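Local coordinates for protein CDP-glucose 4,6-dehydratase (Salmonella enterica subsp. enterica serovar Typhi, PDB 1WVG) that catalyses the NAD-dependent conversion of CDP-D-glucose to CDP-4-dehydro-6-deoxy-D-glucose and water, an early step in making CDP-3,6-dideoxy-D-mannose for the lipopolysaccharide O-antigen, at residues A[209-214]-A[273-278]; A[278-283]-A[287-292]. All coordinates share one frame; numbering follows the deposited sequence.

Interaction 1: residues A[209-214]-A[273-278]; sequences PDILRS and EFIVDK. With CXY (cytidine-5'-diphospho-beta-D-xylose), chain D.
Ile211, on helix 207-216, makes a small, buried, wholly apolar helix-to-helix contact with Ile275 and Val276 of helix 272-283. A single methyl group does the touching. CD1 of Ile211 reaches across to the backbone of the other helix and lies 4.2 Å from CA of Val276, with CB of the same valine 4.3 Å away. The same CD1 of Ile211 also meets the branch methyl CG2 of Ile275 at 4.3 Å, whereas the longer arm of Ile275 leads away from the contact. The extended second torsion of Ile211 (chi2 166°) carries CD1 out to this distance; the nearest CA atoms, those of Ile211 and Val276, are 7.4 Å apart. Both helices lie outside the central parallel sheet of the Rossmann fold, in the part of this short-chain dehydrogenase/reductase that holds the nucleotide of the sugar substrate. One residue before Ile211, the carboxylate of Asp210 turns to the ligand: OD2 accepts a nearly straight hydrogen bond (2.8 Å, 165°) from the exocyclic amino group N4 of CDP-xylose, an amino group that uracil lacks. Backbone atoms of Ile222 and Asn225 also bond to the ligand. Val221, on the strand leading there, packs against both Ile211 and Val276.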
ATOM      1  N   PRO A 209     -16.495 -19.104 -27.044  1.00 25.19           N
ATOM      2  CA  PRO A 209     -17.542 -20.052 -27.328  1.00 28.79           C
ATOM      3  C   PRO A 209     -18.660 -19.327 -28.047  1.00 33.37           C
ATOM      4  O   PRO A 209     -19.156 -19.833 -29.061  1.00 30.17           O
ATOM      5  CB  PRO A 209     -18.000 -20.698 -26.006  1.00 20.99           C
ATOM      6  CG  PRO A 209     -16.812 -20.532 -25.086  1.00 22.87           C
ATOM      7  CD  PRO A 209     -16.023 -19.351 -25.648  1.00 24.16           C
ATOM      8  N   ASP A 210     -18.997 -18.139 -27.520  1.00 28.37           N
ATOM      9  CA  ASP A 210     -20.039 -17.274 -28.078  1.00 36.83           C
ATOM     10  C   ASP A 210     -19.766 -17.029 -29.540  1.00 34.45           C
ATOM     11  O   ASP A 210     -20.643 -17.100 -30.392  1.00 33.25           O
ATOM     12  CB  ASP A 210     -20.144 -15.882 -27.380  1.00 43.57           C
ATOM     13  CG  ASP A 210     -21.060 -15.799 -26.171  1.00 26.75           C
ATOM     14  OD1 ASP A 210     -21.563 -16.762 -25.623  1.00 34.82           O
ATOM     15  OD2 ASP A 210     -21.277 -14.577 -25.751  1.00 35.45           O
ATOM     16  N   ILE A 211     -18.516 -16.725 -29.800  1.00 24.98           N
ATOM     17  CA  ILE A 211     -18.102 -16.422 -31.136  1.00 22.29           C
ATOM     18  C   ILE A 211     -18.208 -17.600 -32.047  1.00 30.31           C
ATOM     19  O   ILE A 211     -18.701 -17.497 -33.167  1.00 30.58           O
ATOM     20  CB  ILE A 211     -16.680 -15.947 -31.145  1.00 22.74           C
ATOM     21  CG1 ILE A 211     -16.593 -14.498 -30.662  1.00 25.27           C
ATOM     22  CG2 ILE A 211     -16.224 -16.069 -32.570  1.00 22.16           C
ATOM     23  CD1 ILE A 211     -15.147 -14.083 -30.315  1.00 24.43           C
ATOM     24  N   LEU A 212     -17.722 -18.725 -31.554  1.00 28.48           N
ATOM     25  CA  LEU A 212     -17.720 -19.964 -32.329  1.00 29.09           C
ATOM     26  C   LEU A 212     -19.114 -20.457 -32.717  1.00 31.91           C
ATOM     27  O   LEU A 212     -19.343 -20.987 -33.791  1.00 26.78           O
ATOM     28  CB  LEU A 212     -16.972 -21.073 -31.556  1.00 28.55           C
ATOM     29  CG  LEU A 212     -15.446 -20.936 -31.602  1.00 32.38           C
ATOM     30  CD1 LEU A 212     -14.718 -22.051 -30.817  1.00 25.06           C
ATOM     31  CD2 LEU A 212     -15.002 -20.928 -33.054  1.00 26.52           C
ATOM     32  N   ARG A 213     -20.056 -20.279 -31.810  1.00 35.21           N
ATOM     33  CA  ARG A 213     -21.425 -20.705 -31.993  1.00 33.04           C
ATOM     34  C   ARG A 213     -22.119 -19.903 -33.092  1.00 45.25           C
ATOM     35  O   ARG A 213     -22.807 -20.485 -33.932  1.00 45.73           O
ATOM     36  CB  ARG A 213     -22.168 -20.645 -30.652  1.00 24.94           C
ATOM     37  CG  ARG A 213     -23.634 -21.068 -30.726  1.00 57.72           C
ATOM     38  CD  ARG A 213     -24.544 -19.946 -31.219  1.00100.00           C
ATOM     39  NE  ARG A 213     -25.824 -20.412 -31.790  1.00100.00           N
ATOM     40  CZ  ARG A 213     -26.459 -19.833 -32.822  1.00100.00           C
ATOM     41  NH1 ARG A 213     -25.987 -18.764 -33.478  1.00100.00           N
ATOM     42  NH2 ARG A 213     -27.614 -20.375 -33.227  1.00100.00           N
ATOM     43  N   SER A 214     -21.930 -18.570 -33.067  1.00 34.49           N
ATOM     44  CA  SER A 214     -22.494 -17.662 -34.068  1.00 29.08           C
ATOM     45  C   SER A 214     -21.899 -17.937 -35.420  1.00 35.65           C
ATOM     46  O   SER A 214     -22.585 -18.099 -36.425  1.00 40.36           O
ATOM     47  CB  SER A 214     -22.157 -16.238 -33.718  1.00 32.96           C
ATOM     48  OG  SER A 214     -22.665 -15.964 -32.421  1.00 50.43           O
ATOM     49  N   GLU A 273     -12.476  -6.639 -28.709  1.00 30.24           N
ATOM     50  CA  GLU A 273     -12.565  -6.291 -30.116  1.00 28.44           C
ATOM     51  C   GLU A 273     -11.462  -6.916 -30.951  1.00 30.89           C
ATOM     52  O   GLU A 273     -11.660  -7.465 -32.034  1.00 29.90           O
ATOM     53  CB  GLU A 273     -12.609  -4.759 -30.261  1.00 32.93           C
ATOM     54  CG  GLU A 273     -12.375  -4.290 -31.709  1.00 61.60           C
ATOM     55  CD  GLU A 273     -12.872  -2.894 -31.917  1.00 78.69           C
ATOM     56  OE1 GLU A 273     -12.888  -2.054 -31.030  1.00 49.02           O
ATOM     57  OE2 GLU A 273     -13.277  -2.695 -33.147  1.00 70.87           O
ATOM     58  N   PHE A 274     -10.256  -6.818 -30.443  1.00 23.77           N
ATOM     59  CA  PHE A 274      -9.163  -7.380 -31.181  1.00 21.04           C
ATOM     60  C   PHE A 274      -9.409  -8.837 -31.479  1.00 17.32           C
ATOM     61  O   PHE A 274      -9.155  -9.383 -32.552  1.00 23.96           O
ATOM     62  CB  PHE A 274      -7.912  -7.315 -30.290  1.00 25.79           C
ATOM     63  CG  PHE A 274      -6.796  -8.125 -30.893  1.00 27.13           C
ATOM     64  CD1 PHE A 274      -5.872  -7.510 -31.741  1.00 36.04           C
ATOM     65  CD2 PHE A 274      -6.639  -9.487 -30.630  1.00 36.38           C
ATOM     66  CE1 PHE A 274      -4.834  -8.226 -32.343  1.00 40.20           C
ATOM     67  CE2 PHE A 274      -5.625 -10.231 -31.235  1.00 42.95           C
ATOM     68  CZ  PHE A 274      -4.719  -9.593 -32.087  1.00 42.58           C
ATOM     69  N   ILE A 275      -9.833  -9.527 -30.461  1.00 22.40           N
ATOM     70  CA  ILE A 275     -10.047 -10.949 -30.628  1.00 26.57           C
ATOM     71  C   ILE A 275     -11.124 -11.248 -31.647  1.00 24.76           C
ATOM     72  O   ILE A 275     -10.924 -12.044 -32.569  1.00 28.72           O
ATOM     73  CB  ILE A 275     -10.336 -11.651 -29.308  1.00 26.62           C
ATOM     74  CG1 ILE A 275      -8.994 -11.907 -28.613  1.00 32.33           C
ATOM     75  CG2 ILE A 275     -11.029 -12.988 -29.571  1.00 20.30           C
ATOM     76  CD1 ILE A 275      -9.031 -11.490 -27.155  1.00 47.50           C
ATOM     77  N   VAL A 276     -12.278 -10.610 -31.459  1.00 18.29           N
ATOM     78  CA  VAL A 276     -13.354 -10.862 -32.378  1.00 22.62           C
ATOM     79  C   VAL A 276     -12.935 -10.507 -33.802  1.00 33.35           C
ATOM     80  O   VAL A 276     -13.213 -11.251 -34.731  1.00 22.72           O
ATOM     81  CB  VAL A 276     -14.630 -10.185 -31.945  1.00 26.03           C
ATOM     82  CG1 VAL A 276     -14.447  -8.684 -32.112  1.00 25.43           C
ATOM     83  CG2 VAL A 276     -15.742 -10.668 -32.870  1.00 31.11           C
ATOM     84  N   ASP A 277     -12.230  -9.384 -33.985  1.00 29.55           N
ATOM     85  CA  ASP A 277     -11.804  -9.011 -35.324  1.00 20.40           C
ATOM     86  C   ASP A 277     -10.919 -10.086 -35.947  1.00 23.47           C
ATOM     87  O   ASP A 277     -10.992 -10.494 -37.128  1.00 23.23           O
ATOM     88  CB  ASP A 277     -11.125  -7.627 -35.305  1.00 21.60           C
ATOM     89  CG  ASP A 277     -12.089  -6.475 -35.402  1.00 34.39           C
ATOM     90  OD1 ASP A 277     -13.277  -6.603 -35.621  1.00 37.42           O
ATOM     91  OD2 ASP A 277     -11.537  -5.319 -35.178  1.00 32.50           O
ATOM     92  N   LYS A 278     -10.039 -10.584 -35.117  1.00 26.06           N
ATOM     93  CA  LYS A 278      -9.122 -11.601 -35.602  1.00 26.65           C
ATOM     94  C   LYS A 278      -9.833 -12.918 -35.984  1.00 21.68           C
ATOM     95  O   LYS A 278      -9.570 -13.587 -37.019  1.00 21.62           O
ATOM     96  CB  LYS A 278      -8.019 -11.789 -34.562  1.00 24.90           C
ATOM     97  CG  LYS A 278      -6.845 -12.582 -35.131  1.00 42.81           C
ATOM     98  CD  LYS A 278      -6.315 -12.044 -36.459  1.00 78.19           C
ATOM     99  CE  LYS A 278      -4.835 -11.677 -36.431  1.00 91.08           C
ATOM    100  NZ  LYS A 278      -4.536 -10.381 -37.060  1.00 94.09           N
TER
HETATM  101  O1B CXY D 401     -13.624 -12.898 -17.923  1.00 29.16           O
HETATM  102  PB  CXY D 401     -14.798 -13.849 -17.797  1.00 28.73           P
HETATM  103  O2B CXY D 401     -16.059 -13.205 -17.283  1.00 25.77           O
HETATM  104  O1' CXY D 401     -14.378 -15.107 -16.825  1.00 29.67           O
HETATM  105  O3A CXY D 401     -14.827 -14.320 -19.268  1.00 26.46           O
HETATM  106  PA  CXY D 401     -15.903 -14.055 -20.484  1.00 28.73           P
HETATM  107  O1A CXY D 401     -15.388 -14.855 -21.627  1.00 18.54           O
HETATM  108  O2A CXY D 401     -17.276 -14.405 -20.063  1.00 23.86           O
HETATM  109  O5D CXY D 401     -15.785 -12.478 -20.675  1.00 35.02           O
HETATM  110  C5D CXY D 401     -14.623 -11.968 -21.343  1.00 35.54           C
HETATM  111  C4D CXY D 401     -14.892 -10.538 -21.746  1.00 27.79           C
HETATM  112  O4D CXY D 401     -15.565 -10.562 -23.029  1.00 23.69           O
HETATM  113  C3D CXY D 401     -15.730  -9.678 -20.801  1.00 19.35           C
HETATM  114  O3D CXY D 401     -15.363  -8.253 -20.743  1.00 26.15           O
HETATM  115  C2D CXY D 401     -17.104  -9.903 -21.458  1.00 18.82           C
HETATM  116  O2D CXY D 401     -17.973  -8.833 -21.077  1.00 26.64           O
HETATM  117  C1D CXY D 401     -16.729  -9.799 -22.918  1.00 25.69           C
HETATM  118  N1  CXY D 401     -17.731 -10.365 -23.827  1.00 22.25           N
HETATM  119  C6  CXY D 401     -18.065 -11.707 -23.750  1.00 32.21           C
HETATM  120  C5  CXY D 401     -18.937 -12.266 -24.551  1.00 41.10           C
HETATM  121  C4  CXY D 401     -19.616 -11.510 -25.546  1.00 39.91           C
HETATM  122  N3  CXY D 401     -19.228 -10.161 -25.590  1.00 18.64           N
HETATM  123  C2  CXY D 401     -18.312  -9.533 -24.764  1.00 32.34           C
HETATM  124  N4  CXY D 401     -20.469 -11.936 -26.317  1.00 28.90           N
HETATM  125  O2  CXY D 401     -18.037  -8.330 -24.845  1.00 24.87           O
HETATM  126  C1' CXY D 401     -13.719 -16.157 -17.512  1.00 32.29           C
HETATM  127  C2' CXY D 401     -14.235 -17.440 -16.911  1.00 33.86           C
HETATM  128  C3' CXY D 401     -13.855 -17.412 -15.443  1.00 26.04           C
HETATM  129  C4' CXY D 401     -12.338 -17.307 -15.290  1.00 20.22           C
HETATM  130  C5' CXY D 401     -11.831 -16.076 -16.029  1.00 17.17           C
HETATM  131  O2' CXY D 401     -15.672 -17.538 -17.009  1.00 26.37           O
HETATM  132  O3' CXY D 401     -14.254 -18.649 -14.823  1.00 21.96           O
HETATM  133  O4' CXY D 401     -11.987 -17.255 -13.909  1.00 28.08           O
HETATM  134  O5' CXY D 401     -12.264 -16.089 -17.393  1.00 29.32           O

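Interaction 2: residues A[278-283]-A[287-292]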
ATOM      1  N   LYS A 278     -10.039 -10.584 -35.117  1.00 26.06           N
ATOM      2  CA  LYS A 278      -9.122 -11.601 -35.602  1.00 26.65           C
ATOM      3  C   LYS A 278      -9.833 -12.918 -35.984  1.00 21.68           C
ATOM      4  O   LYS A 278      -9.570 -13.587 -37.019  1.00 21.62           O
ATOM      5  CB  LYS A 278      -8.019 -11.789 -34.562  1.00 24.90           C
ATOM      6  CG  LYS A 278      -6.845 -12.582 -35.131  1.00 42.81           C
ATOM      7  CD  LYS A 278      -6.315 -12.044 -36.459  1.00 78.19           C
ATOM      8  CE  LYS A 278      -4.835 -11.677 -36.431  1.00 91.08           C
ATOM      9  NZ  LYS A 278      -4.536 -10.381 -37.060  1.00 94.09           N
ATOM     10  N   MET A 279     -10.728 -13.278 -35.066  1.00 25.49           N
ATOM     11  CA  MET A 279     -11.543 -14.461 -35.184  1.00 26.96           C
ATOM     12  C   MET A 279     -12.344 -14.393 -36.505  1.00 36.78           C
ATOM     13  O   MET A 279     -12.359 -15.345 -37.302  1.00 31.61           O
ATOM     14  CB  MET A 279     -12.427 -14.593 -33.918  1.00 30.01           C
ATOM     15  CG  MET A 279     -11.650 -15.114 -32.691  1.00 32.99           C
ATOM     16  SD  MET A 279     -11.012 -16.814 -32.966  1.00 37.28           S
ATOM     17  CE  MET A 279     -12.469 -17.743 -32.403  1.00 34.30           C
ATOM     18  N   VAL A 280     -12.984 -13.229 -36.764  1.00 35.03           N
ATOM     19  CA  VAL A 280     -13.750 -12.990 -37.996  1.00 35.92           C
ATOM     20  C   VAL A 280     -12.879 -13.371 -39.191  1.00 42.44           C
ATOM     21  O   VAL A 280     -13.214 -14.139 -40.104  1.00 40.72           O
ATOM     22  CB  VAL A 280     -14.175 -11.512 -38.089  1.00 33.61           C
ATOM     23  CG1 VAL A 280     -14.355 -11.067 -39.543  1.00 23.48           C
ATOM     24  CG2 VAL A 280     -15.406 -11.191 -37.210  1.00 26.57           C
ATOM     25  N   THR A 281     -11.687 -12.825 -39.129  1.00 34.10           N
ATOM     26  CA  THR A 281     -10.709 -13.061 -40.141  1.00 29.94           C
ATOM     27  C   THR A 281     -10.314 -14.532 -40.269  1.00 42.30           C
ATOM     28  O   THR A 281     -10.217 -15.069 -41.371  1.00 35.12           O
ATOM     29  CB  THR A 281      -9.509 -12.196 -39.755  1.00 39.28           C
ATOM     30  OG1 THR A 281      -9.803 -10.851 -40.073  1.00 43.61           O
ATOM     31  CG2 THR A 281      -8.253 -12.699 -40.451  1.00 42.60           C
ATOM     32  N   LEU A 282     -10.056 -15.163 -39.121  1.00 30.69           N
ATOM     33  CA  LEU A 282      -9.648 -16.537 -39.062  1.00 27.24           C
ATOM     34  C   LEU A 282     -10.709 -17.456 -39.606  1.00 38.02           C
ATOM     35  O   LEU A 282     -10.416 -18.440 -40.277  1.00 28.00           O
ATOM     36  CB  LEU A 282      -9.461 -16.839 -37.577  1.00 26.92           C
ATOM     37  CG  LEU A 282      -8.075 -16.405 -37.155  1.00 33.31           C
ATOM     38  CD1 LEU A 282      -7.810 -16.886 -35.729  1.00 34.38           C
ATOM     39  CD2 LEU A 282      -7.071 -17.078 -38.081  1.00 39.79           C
ATOM     40  N   TRP A 283     -11.969 -17.157 -39.265  1.00 41.65           N
ATOM     41  CA  TRP A 283     -13.099 -17.973 -39.705  1.00 35.02           C
ATOM     42  C   TRP A 283     -13.353 -17.784 -41.174  1.00 42.39           C
ATOM     43  O   TRP A 283     -13.286 -18.714 -41.965  1.00 44.62           O
ATOM     44  CB  TRP A 283     -14.382 -17.618 -38.958  1.00 32.03           C
ATOM     45  CG  TRP A 283     -15.466 -18.646 -39.160  1.00 44.38           C
ATOM     46  CD1 TRP A 283     -16.463 -18.579 -40.083  1.00 45.14           C
ATOM     47  CD2 TRP A 283     -15.666 -19.884 -38.425  1.00 49.91           C
ATOM     48  NE1 TRP A 283     -17.275 -19.674 -39.975  1.00 43.25           N
ATOM     49  CE2 TRP A 283     -16.811 -20.498 -38.966  1.00 51.12           C
ATOM     50  CE3 TRP A 283     -14.992 -20.535 -37.373  1.00 53.94           C
ATOM     51  CZ2 TRP A 283     -17.283 -21.721 -38.462  1.00 53.47           C
ATOM     52  CZ3 TRP A 283     -15.461 -21.742 -36.881  1.00 57.05           C
ATOM     53  CH2 TRP A 283     -16.600 -22.334 -37.424  1.00 56.84           C
ATOM     54  N   ALA A 287     -18.365 -14.443 -41.722  1.00 46.11           N
ATOM     55  CA  ALA A 287     -18.194 -14.078 -40.322  1.00 35.89           C
ATOM     56  C   ALA A 287     -18.319 -12.576 -40.041  1.00 35.33           C
ATOM     57  O   ALA A 287     -17.741 -11.745 -40.749  1.00 41.16           O
ATOM     58  CB  ALA A 287     -16.991 -14.752 -39.667  1.00 33.67           C
ATOM     59  N   SER A 288     -19.089 -12.228 -39.007  1.00 34.43           N
ATOM     60  CA  SER A 288     -19.301 -10.840 -38.632  1.00 38.38           C
ATOM     61  C   SER A 288     -19.692 -10.692 -37.174  1.00 36.30           C
ATOM     62  O   SER A 288     -20.141 -11.596 -36.485  1.00 33.34           O
ATOM     63  CB  SER A 288     -20.341 -10.169 -39.533  1.00 48.31           C
ATOM     64  OG  SER A 288     -20.706  -8.913 -39.011  1.00 66.75           O
ATOM     65  N   TRP A 289     -19.538  -9.519 -36.652  1.00 26.73           N
ATOM     66  CA  TRP A 289     -19.954  -9.427 -35.283  1.00 33.42           C
ATOM     67  C   TRP A 289     -20.833  -8.220 -35.116  1.00 39.07           C
ATOM     68  O   TRP A 289     -21.007  -7.387 -36.008  1.00 36.90           O
ATOM     69  CB  TRP A 289     -18.806  -9.491 -34.255  1.00 33.65           C
ATOM     70  CG  TRP A 289     -17.781  -8.401 -34.394  1.00 31.41           C
ATOM     71  CD1 TRP A 289     -16.653  -8.378 -35.162  1.00 35.36           C
ATOM     72  CD2 TRP A 289     -17.813  -7.161 -33.702  1.00 30.90           C
ATOM     73  NE1 TRP A 289     -15.974  -7.194 -35.001  1.00 32.35           N
ATOM     74  CE2 TRP A 289     -16.665  -6.436 -34.095  1.00 27.86           C
ATOM     75  CE3 TRP A 289     -18.712  -6.630 -32.746  1.00 32.32           C
ATOM     76  CZ2 TRP A 289     -16.407  -5.165 -33.580  1.00 29.71           C
ATOM     77  CZ3 TRP A 289     -18.443  -5.376 -32.218  1.00 27.50           C
ATOM     78  CH2 TRP A 289     -17.305  -4.657 -32.644  1.00 26.32           C
ATOM     79  N   LEU A 290     -21.396  -8.106 -33.964  1.00 33.37           N
ATOM     80  CA  LEU A 290     -22.240  -6.986 -33.867  1.00 38.45           C
ATOM     81  C   LEU A 290     -22.283  -6.472 -32.451  1.00 42.16           C
ATOM     82  O   LEU A 290     -22.265  -7.237 -31.492  1.00 40.13           O
ATOM     83  CB  LEU A 290     -23.621  -7.422 -34.409  1.00 41.11           C
ATOM     84  CG  LEU A 290     -24.770  -6.818 -33.625  1.00 42.90           C
ATOM     85  CD1 LEU A 290     -25.217  -5.515 -34.275  1.00 47.14           C
ATOM     86  CD2 LEU A 290     -25.931  -7.788 -33.566  1.00 45.93           C
ATOM     87  N   LEU A 291     -22.340  -5.158 -32.341  1.00 29.28           N
ATOM     88  CA  LEU A 291     -22.379  -4.487 -31.068  1.00 28.22           C
ATOM     89  C   LEU A 291     -23.717  -4.455 -30.341  1.00 46.02           C
ATOM     90  O   LEU A 291     -24.796  -4.175 -30.861  1.00 55.66           O
ATOM     91  CB  LEU A 291     -21.850  -3.063 -31.227  1.00 30.55           C
ATOM     92  CG  LEU A 291     -21.860  -2.294 -29.922  1.00 41.40           C
ATOM     93  CD1 LEU A 291     -20.794  -2.856 -28.983  1.00 50.17           C
ATOM     94  CD2 LEU A 291     -21.561  -0.830 -30.208  1.00 40.72           C
ATOM     95  N   ASP A 292     -23.630  -4.703 -29.064  1.00 39.42           N
ATOM     96  CA  ASP A 292     -24.793  -4.639 -28.265  1.00 43.68           C
ATOM     97  C   ASP A 292     -24.674  -3.464 -27.289  1.00 74.03           C
ATOM     98  O   ASP A 292     -23.660  -3.230 -26.615  1.00 56.66           O
ATOM     99  CB  ASP A 292     -24.960  -5.945 -27.511  1.00 56.16           C
ATOM    100  CG  ASP A 292     -26.059  -5.779 -26.512  1.00100.00           C
ATOM    101  OD1 ASP A 292     -26.973  -4.960 -26.636  1.00100.00           O
ATOM    102  OD2 ASP A 292     -25.923  -6.559 -25.460  1.00100.00           O
TER
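Val280, near the end of helix 272-283, packs with Trp283 against Ala287, Ser288 and Trp289, forming a helix-turn-strand unit in which the chain turns back after the helix and enters strand 289-291. This strand pairs in parallel with strand 221-223 in a small two-stranded sheet apart from the main Rossmann sheet. The two methyls of Val280 divide the work. CG1, anti to the backbone N (chi1 153°), rests 3.7 Å from the carbonyl O of Ala287, while CG2 lies 4.2 Å from CA of Ser288 and turns to the indole of Trp289. Trp283 covers the start of the returning segment: its CD1 lies 3.9 Å from CB of Ala287, which approaches the ring obliquely. Phe215 of helix 207-216 touches Val280, Ala287 and the Trp283 ring, and Lys334 makes a cation-pi contact with that indole. At Trp289, CG sits between the backbone N and the carbonyl carbon (chi1 60°), which stands the indole up beside the helix. The side chains of Val280 and Trp289 cross at about a right angle, and the valine methyl CG2 meets CD1 of Trp289 at 3.7 Å, in the plane of the ring at its edge.

From the N terminus, helix 207-216 comes first; interaction 1 closes a long loop of 58 residues when the chain returns as helix 272-283. Interaction 2 follows in series, closing a turn of only three residues between that helix and strand 289-291. The two neither nest nor cross; they share Lys278, and their centres are about 5 Å apart. Trp289 joins them directly: its NE1 is 2.8 Å from OD1 of Asp277, a probable hydrogen bond, and its CD1 packs 3.4 Å from CG2 of Val276. Helix 272-283 is thus tied both to the substrate-side helix 207-216 and to the small sheet formed with strand 221-223.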